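Local coordinates for protein carboxylic ester hydrolase (Aspergillus niger, PDB 7K4O) that hydrolyses ester bonds as a secreted serine esterase of the tannase family, probably releasing gallic acid from tannins, at residues G96-N101 with F213-Q218; Y148-K153 with G188-W193. All blocks are in the same frame, centred on the assembly; numbering follows the deposited sequence.

Four segments from loops and helices around one mixed sheet build both contacts, whose centres are about 8 Å apart. Along the chain the order is 96-101, 148-153, 188-193, 213-218, and the contact 2 pair therefore falls between the two halves of contact 1. Segment 96-101 follows strand 89-93, helix 187-196 follows strand 179-185, and helix 215-221 comes after strand 205-209; these strands are parallel. The contacts also meet: Tyr98 O touches Phe150 CE1, and Phe213 meets Trp193. Contact 1 supplies Gly96, Gly97 and Gln218 to the gallic acid pocket; contact 2 lies beside it, the Arg190 side chain about 7 Å from the bound acid, and pairs the helix after the presumed nucleophile elbow with helix 144-169.

Contact 1: G96-N101 with F213-Q218; sequences GGYAIN and FRWSFQ. With GDE (3,4,5-trihydroxybenzoic acid), chain J.
Trp215 opens helix 215-221, right after the N-cap residue Arg214, and is the residue of this segment that meets Tyr98. Its CG is anti to the backbone N (chi1 -171°), which sends the indole across to the tyrosine with its six-membered ring leading. Tyr98 OH comes within 3.6 Å of Trp215 CZ2, and Tyr98 CE2 lies in the indole plane at the edge, 4.0 Å from the same atom. The ring planes stand at 82° and the rings meet obliquely, centroids 6.0 Å apart. Trp215 CH2 also comes to 4.1 Å from hydroxyl OAC of the gallic acid.

Tyr98 sits in a type II' beta turn, Gly96 to Ala99, closed by Ala99 N to Gly96 O. At the turn's second position, Gly97 N gives the ligand carboxylate oxygen OAA a nearly straight 2.7 Å bond. Glu187 N, next to Ser186, binds the ligand too, a pairing consistent with the oxyanion hole of an alpha/beta hydrolase.

One turn on from Trp215, Gln218 bends at chi2 and aims its amide at the other end of the ligand: NE2 donates to hydroxyl OAE over 3.0 Å at 178°, and also to Ser421 O.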
loop_
_atom_site.group_PDB
_atom_site.type_symbol
_atom_site.label_atom_id
_atom_site.label_comp_id
_atom_site.label_asym_id
_atom_site.label_seq_id
_atom_site.Cartn_x
_atom_site.Cartn_y
_atom_site.Cartn_z
ATOM N N GLY A 96 4.249 -5.806 4.175
ATOM C CA GLY A 96 4.473 -5.869 2.718
ATOM C C GLY A 96 4.354 -7.329 2.299
ATOM O O GLY A 96 4.857 -8.204 3.042
ATOM N N GLY A 97 3.644 -7.575 1.202
ATOM C CA GLY A 97 3.368 -8.966 0.798
ATOM C C GLY A 97 2.503 -9.612 1.866
ATOM O O GLY A 97 1.481 -9.010 2.253
ATOM N N TYR A 98 2.878 -10.796 2.332
ATOM C CA TYR A 98 2.174 -11.444 3.459
ATOM C C TYR A 98 2.912 -11.216 4.766
ATOM O O TYR A 98 2.568 -11.861 5.741
ATOM C CB TYR A 98 1.940 -12.933 3.157
ATOM C CG TYR A 98 0.756 -13.189 2.258
ATOM C CD1 TYR A 98 0.869 -13.099 0.871
ATOM C CD2 TYR A 98 -0.503 -13.415 2.790
ATOM C CE1 TYR A 98 -0.227 -13.277 0.030
ATOM C CE2 TYR A 98 -1.604 -13.603 1.963
ATOM C CZ TYR A 98 -1.470 -13.557 0.585
ATOM O OH TYR A 98 -2.583 -13.708 -0.214
ATOM N N ALA A 99 3.875 -10.301 4.802
ATOM C CA ALA A 99 4.574 -9.888 6.036
ATOM C C ALA A 99 3.791 -8.758 6.699
ATOM O O ALA A 99 3.173 -7.962 6.006
ATOM C CB ALA A 99 5.996 -9.417 5.769
ATOM N N ILE A 100 3.819 -8.762 8.018
ATOM C CA ILE A 100 3.093 -7.745 8.831
ATOM C C ILE A 100 4.111 -6.727 9.377
ATOM O O ILE A 100 3.665 -5.712 9.997
ATOM C CB ILE A 100 2.315 -8.423 9.954
ATOM C CG1 ILE A 100 1.258 -7.472 10.518
ATOM C CG2 ILE A 100 3.227 -9.010 11.029
ATOM C CD1 ILE A 100 0.273 -8.160 11.438
ATOM N N ASN A 101 5.390 -6.922 9.117
ATOM C CA ASN A 101 6.430 -5.915 9.479
ATOM C C ASN A 101 7.373 -5.742 8.286
ATOM O O ASN A 101 7.356 -6.573 7.329
ATOM C CB ASN A 101 7.194 -6.332 10.720
ATOM C CG ASN A 101 8.052 -7.565 10.467
ATOM O OD1 ASN A 101 9.130 -7.450 9.872
ATOM N ND2 ASN A 101 7.568 -8.716 10.940
ATOM N N PHE A 213 -6.074 -3.070 0.036
ATOM C CA PHE A 213 -7.448 -3.302 0.541
ATOM C C PHE A 213 -8.336 -3.797 -0.628
ATOM O O PHE A 213 -7.847 -4.119 -1.728
ATOM C CB PHE A 213 -7.946 -2.085 1.295
ATOM C CG PHE A 213 -8.048 -0.790 0.539
ATOM C CD1 PHE A 213 -7.957 -0.716 -0.830
ATOM C CD2 PHE A 213 -8.273 0.385 1.266
ATOM C CE1 PHE A 213 -8.140 0.504 -1.473
ATOM C CE2 PHE A 213 -8.402 1.604 0.624
ATOM C CZ PHE A 213 -8.407 1.644 -0.741
ATOM N N ARG A 214 -9.625 -3.897 -0.363
ATOM C CA ARG A 214 -10.607 -4.509 -1.288
ATOM C C ARG A 214 -10.095 -5.902 -1.649
ATOM O O ARG A 214 -10.116 -6.290 -2.831
ATOM C CB ARG A 214 -10.859 -3.603 -2.496
ATOM C CG ARG A 214 -12.201 -3.850 -3.155
ATOM C CD ARG A 214 -12.517 -2.843 -4.240
ATOM N NE ARG A 214 -12.707 -1.503 -3.645
ATOM C CZ ARG A 214 -11.871 -0.463 -3.738
ATOM N NH1 ARG A 214 -10.758 -0.537 -4.431
ATOM N NH2 ARG A 214 -12.159 0.614 -3.049
ATOM N N TRP A 215 -9.731 -6.682 -0.636
ATOM C CA TRP A 215 -8.947 -7.919 -0.720
ATOM C C TRP A 215 -9.422 -8.861 -1.851
ATOM O O TRP A 215 -8.573 -9.254 -2.670
ATOM C CB TRP A 215 -8.973 -8.642 0.625
ATOM C CG TRP A 215 -8.017 -9.794 0.640
ATOM C CD1 TRP A 215 -8.251 -11.104 0.341
ATOM C CD2 TRP A 215 -6.659 -9.730 1.097
ATOM N NE1 TRP A 215 -7.102 -11.819 0.486
ATOM C CE2 TRP A 215 -6.102 -11.025 0.962
ATOM C CE3 TRP A 215 -5.831 -8.688 1.555
ATOM C CZ2 TRP A 215 -4.764 -11.282 1.247
ATOM C CZ3 TRP A 215 -4.522 -8.954 1.859
ATOM C CH2 TRP A 215 -3.991 -10.232 1.708
ATOM N N SER A 216 -10.706 -9.218 -1.871
ATOM C CA SER A 216 -11.158 -10.280 -2.803
ATOM C C SER A 216 -10.976 -9.795 -4.246
ATOM O O SER A 216 -10.839 -10.664 -5.134
ATOM C CB SER A 216 -12.600 -10.717 -2.475
ATOM O OG SER A 216 -13.535 -9.684 -2.741
ATOM N N PHE A 217 -11.100 -8.504 -4.515
ATOM C CA PHE A 217 -11.000 -7.964 -5.889
ATOM C C PHE A 217 -9.530 -7.776 -6.205
ATOM O O PHE A 217 -9.058 -8.181 -7.260
ATOM C CB PHE A 217 -11.799 -6.673 -6.002
ATOM C CG PHE A 217 -13.297 -6.844 -6.030
ATOM C CD1 PHE A 217 -14.000 -7.262 -4.909
ATOM C CD2 PHE A 217 -14.006 -6.669 -7.207
ATOM C CE1 PHE A 217 -15.357 -7.500 -4.963
ATOM C CE2 PHE A 217 -15.372 -6.849 -7.243
ATOM C CZ PHE A 217 -16.043 -7.268 -6.131
ATOM N N GLN A 218 -8.762 -7.191 -5.276
ATOM C CA GLN A 218 -7.351 -6.848 -5.517
ATOM C C GLN A 218 -6.551 -8.129 -5.736
ATOM O O GLN A 218 -5.685 -8.170 -6.621
ATOM C CB GLN A 218 -6.801 -6.079 -4.309
ATOM C CG GLN A 218 -5.275 -6.015 -4.278
ATOM C CD GLN A 218 -4.633 -5.497 -5.556
ATOM O OE1 GLN A 218 -5.249 -4.732 -6.293
ATOM N NE2 GLN A 218 -3.372 -5.866 -5.729
HETATM O OAA GDE J . 2.524 -5.462 -0.045
HETATM O OAB GDE J . 3.478 -5.280 -2.033
HETATM O OAC GDE J . -1.662 -8.270 -1.075
HETATM O OAD GDE J . -0.363 -6.329 -5.243
HETATM O OAE GDE J . -2.068 -7.819 -3.822
HETATM C CAF GDE J . 0.410 -6.943 -1.181
HETATM C CAG GDE J . 1.077 -5.950 -3.309
HETATM C CAH GDE J . 2.510 -5.619 -1.304
HETATM C CAI GDE J . -0.723 -7.495 -1.795
HETATM C CAJ GDE J . -0.049 -6.540 -3.940
HETATM C CAK GDE J . 1.301 -6.234 -1.971
HETATM C CAL GDE J . -0.928 -7.266 -3.183
#

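Contact 2: Y148-K153 with G188-W193; sequences YMFAYK and GGREGW
This is a buried helix-to-helix contact in which Arg190 of helix 187-196 grips two backbone carbonyls, those of Phe150 and Ala151, on helix 144-169. Helix 187-196 follows strand 179-185 and starts at what appears to be the nucleophile elbow, the sharp strand-to-helix turn of alpha/beta hydrolases, to which Gly188 belongs. Over the segments the axes approach to 9.1 Å, with 63° between their N-to-C directions.

The Arg190 chain runs extended from the backbone, CG anti to N, then bends at chi3 (65°), which turns the guanidinium edge toward the neighbouring helix. Arg190 NH1 donates to Ala151 O over 3.0 Å, almost straight and on a lone pair in the carbonyl plane. Arg190 NH2 reaches Phe150 O at 2.9 Å, but along a more bent path and from above that carbonyl plane. Both oxygens lie close to the guanidinium plane.

The Phe150 side chain turns back over the same group: Arg190 NH2 stands 4.1 Å above the middle of one ring face. With Arg190 CZ 5.1 Å from the Phe150 centroid, the cation-pi attraction is weak at most. Glu191 comes to the same side of the ring but beyond its rim, OE2 4.0 Å from Phe150 CE1, and the two side chains cross at about a right angle. Glu191 OE1 is taken by His155 NE2 and Gly95 N.

NH2 of Arg190 also salt-bridges Glu187, and NH1 bonds Thr396 OG1. With each terminal nitrogen serving more than one acceptor, the guanidinium is fixed in its rotation, and its buried charge is probably balanced by Glu187 and stabilised by the negative ends of the two carbonyls.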
loop_
_atom_site.group_PDB
_atom_site.type_symbol
_atom_site.label_atom_id
_atom_site.label_comp_id
_atom_site.label_asym_id
_atom_site.label_seq_id
_atom_site.Cartn_x
_atom_site.Cartn_y
_atom_site.Cartn_z
ATOM N N TYR A 148 -7.057 -13.465 11.868
ATOM C CA TYR A 148 -7.513 -12.271 12.626
ATOM C C TYR A 148 -6.303 -11.394 13.013
ATOM O O TYR A 148 -6.446 -10.135 12.955
ATOM C CB TYR A 148 -8.343 -12.664 13.852
ATOM C CG TYR A 148 -9.803 -12.809 13.504
ATOM C CD1 TYR A 148 -10.263 -13.946 12.840
ATOM C CD2 TYR A 148 -10.744 -11.861 13.861
ATOM C CE1 TYR A 148 -11.607 -14.082 12.514
ATOM C CE2 TYR A 148 -12.091 -11.971 13.519
ATOM C CZ TYR A 148 -12.530 -13.113 12.855
ATOM O OH TYR A 148 -13.855 -13.287 12.551
ATOM N N MET A 149 -5.211 -11.996 13.471
ATOM C CA MET A 149 -4.010 -11.208 13.818
ATOM C C MET A 149 -3.489 -10.441 12.575
ATOM O O MET A 149 -3.235 -9.228 12.673
ATOM C CB MET A 149 -2.941 -12.144 14.349
ATOM C CG MET A 149 -3.190 -12.575 15.783
ATOM S SD MET A 149 -3.048 -11.181 16.970
ATOM C CE MET A 149 -1.265 -11.186 17.168
ATOM N N PHE A 150 -3.396 -11.076 11.413
ATOM C CA PHE A 150 -2.961 -10.398 10.178
ATOM C C PHE A 150 -3.968 -9.331 9.773
ATOM O O PHE A 150 -3.587 -8.209 9.389
ATOM C CB PHE A 150 -2.776 -11.429 9.064
ATOM C CG PHE A 150 -2.196 -10.931 7.767
ATOM C CD1 PHE A 150 -0.989 -10.249 7.726
ATOM C CD2 PHE A 150 -2.836 -11.176 6.570
ATOM C CE1 PHE A 150 -0.443 -9.842 6.522
ATOM C CE2 PHE A 150 -2.311 -10.724 5.359
ATOM C CZ PHE A 150 -1.098 -10.114 5.335
ATOM N N ALA A 151 -5.265 -9.649 9.831
ATOM C CA ALA A 151 -6.350 -8.761 9.390
ATOM C C ALA A 151 -6.294 -7.438 10.150
ATOM O O ALA A 151 -6.361 -6.412 9.473
ATOM C CB ALA A 151 -7.703 -9.410 9.538
ATOM N N TYR A 152 -6.320 -7.496 11.478
ATOM C CA TYR A 152 -6.425 -6.252 12.276
ATOM C C TYR A 152 -6.016 -6.423 13.726
ATOM O O TYR A 152 -5.774 -5.389 14.380
ATOM C CB TYR A 152 -7.849 -5.685 12.201
ATOM C CG TYR A 152 -8.917 -6.488 12.895
ATOM C CD1 TYR A 152 -9.159 -6.343 14.248
ATOM C CD2 TYR A 152 -9.710 -7.411 12.186
ATOM C CE1 TYR A 152 -10.166 -7.069 14.881
ATOM C CE2 TYR A 152 -10.727 -8.122 12.801
ATOM C CZ TYR A 152 -10.954 -7.952 14.147
ATOM O OH TYR A 152 -11.952 -8.671 14.780
ATOM N N LYS A 153 -5.952 -7.616 14.273
ATOM C CA LYS A 153 -5.836 -7.700 15.742
ATOM C C LYS A 153 -4.403 -7.384 16.167
ATOM O O LYS A 153 -4.202 -6.796 17.274
ATOM C CB LYS A 153 -6.296 -9.074 16.251
ATOM C CG LYS A 153 -6.390 -9.189 17.749
ATOM C CD LYS A 153 -7.253 -10.405 18.208
ATOM C CE LYS A 153 -6.621 -11.735 17.834
ATOM N NZ LYS A 153 -7.331 -12.866 18.479
ATOM N N GLY A 188 1.133 -2.939 3.959
ATOM C CA GLY A 188 1.204 -1.956 5.060
ATOM C C GLY A 188 0.133 -0.898 4.977
ATOM O O GLY A 188 -0.347 -0.391 6.049
ATOM N N GLY A 189 -0.264 -0.486 3.782
ATOM C CA GLY A 189 -1.343 0.512 3.647
ATOM C C GLY A 189 -2.683 -0.097 4.080
ATOM O O GLY A 189 -3.495 0.568 4.718
ATOM N N ARG A 190 -2.912 -1.360 3.701
ATOM C CA ARG A 190 -4.127 -2.068 4.128
ATOM C C ARG A 190 -4.142 -2.106 5.665
ATOM O O ARG A 190 -5.189 -1.887 6.309
ATOM C CB ARG A 190 -4.193 -3.506 3.602
ATOM C CG ARG A 190 -5.543 -4.163 3.906
ATOM C CD ARG A 190 -5.452 -5.675 3.753
ATOM N NE ARG A 190 -4.565 -6.316 4.710
ATOM C CZ ARG A 190 -4.847 -6.534 5.991
ATOM N NH1 ARG A 190 -6.030 -6.196 6.507
ATOM N NH2 ARG A 190 -3.968 -7.088 6.780
ATOM N N GLU A 191 -3.015 -2.407 6.273
ATOM C CA GLU A 191 -2.928 -2.503 7.739
ATOM C C GLU A 191 -3.279 -1.167 8.380
ATOM O O GLU A 191 -3.998 -1.168 9.382
ATOM C CB GLU A 191 -1.573 -2.996 8.181
ATOM C CG GLU A 191 -1.303 -4.448 7.807
ATOM C CD GLU A 191 0.150 -4.858 7.775
ATOM O OE1 GLU A 191 0.996 -4.153 8.339
ATOM O OE2 GLU A 191 0.450 -5.953 7.205
ATOM N N GLY A 192 -2.849 -0.050 7.788
ATOM C CA GLY A 192 -3.284 1.261 8.301
ATOM C C GLY A 192 -4.796 1.389 8.271
ATOM O O GLY A 192 -5.417 1.736 9.273
ATOM N N TRP A 193 -5.415 1.078 7.137
ATOM C CA TRP A 193 -6.897 1.182 7.021
ATOM C C TRP A 193 -7.589 0.208 7.974
ATOM O O TRP A 193 -8.685 0.523 8.449
ATOM C CB TRP A 193 -7.375 0.982 5.581
ATOM C CG TRP A 193 -7.209 2.191 4.726
ATOM C CD1 TRP A 193 -6.432 2.294 3.619
ATOM C CD2 TRP A 193 -7.757 3.502 4.957
ATOM N NE1 TRP A 193 -6.532 3.547 3.085
ATOM C CE2 TRP A 193 -7.333 4.315 3.891
ATOM C CE3 TRP A 193 -8.645 4.048 5.899
ATOM C CZ2 TRP A 193 -7.718 5.647 3.781
ATOM C CZ3 TRP A 193 -9.025 5.367 5.780
ATOM C CH2 TRP A 193 -8.545 6.164 4.743
#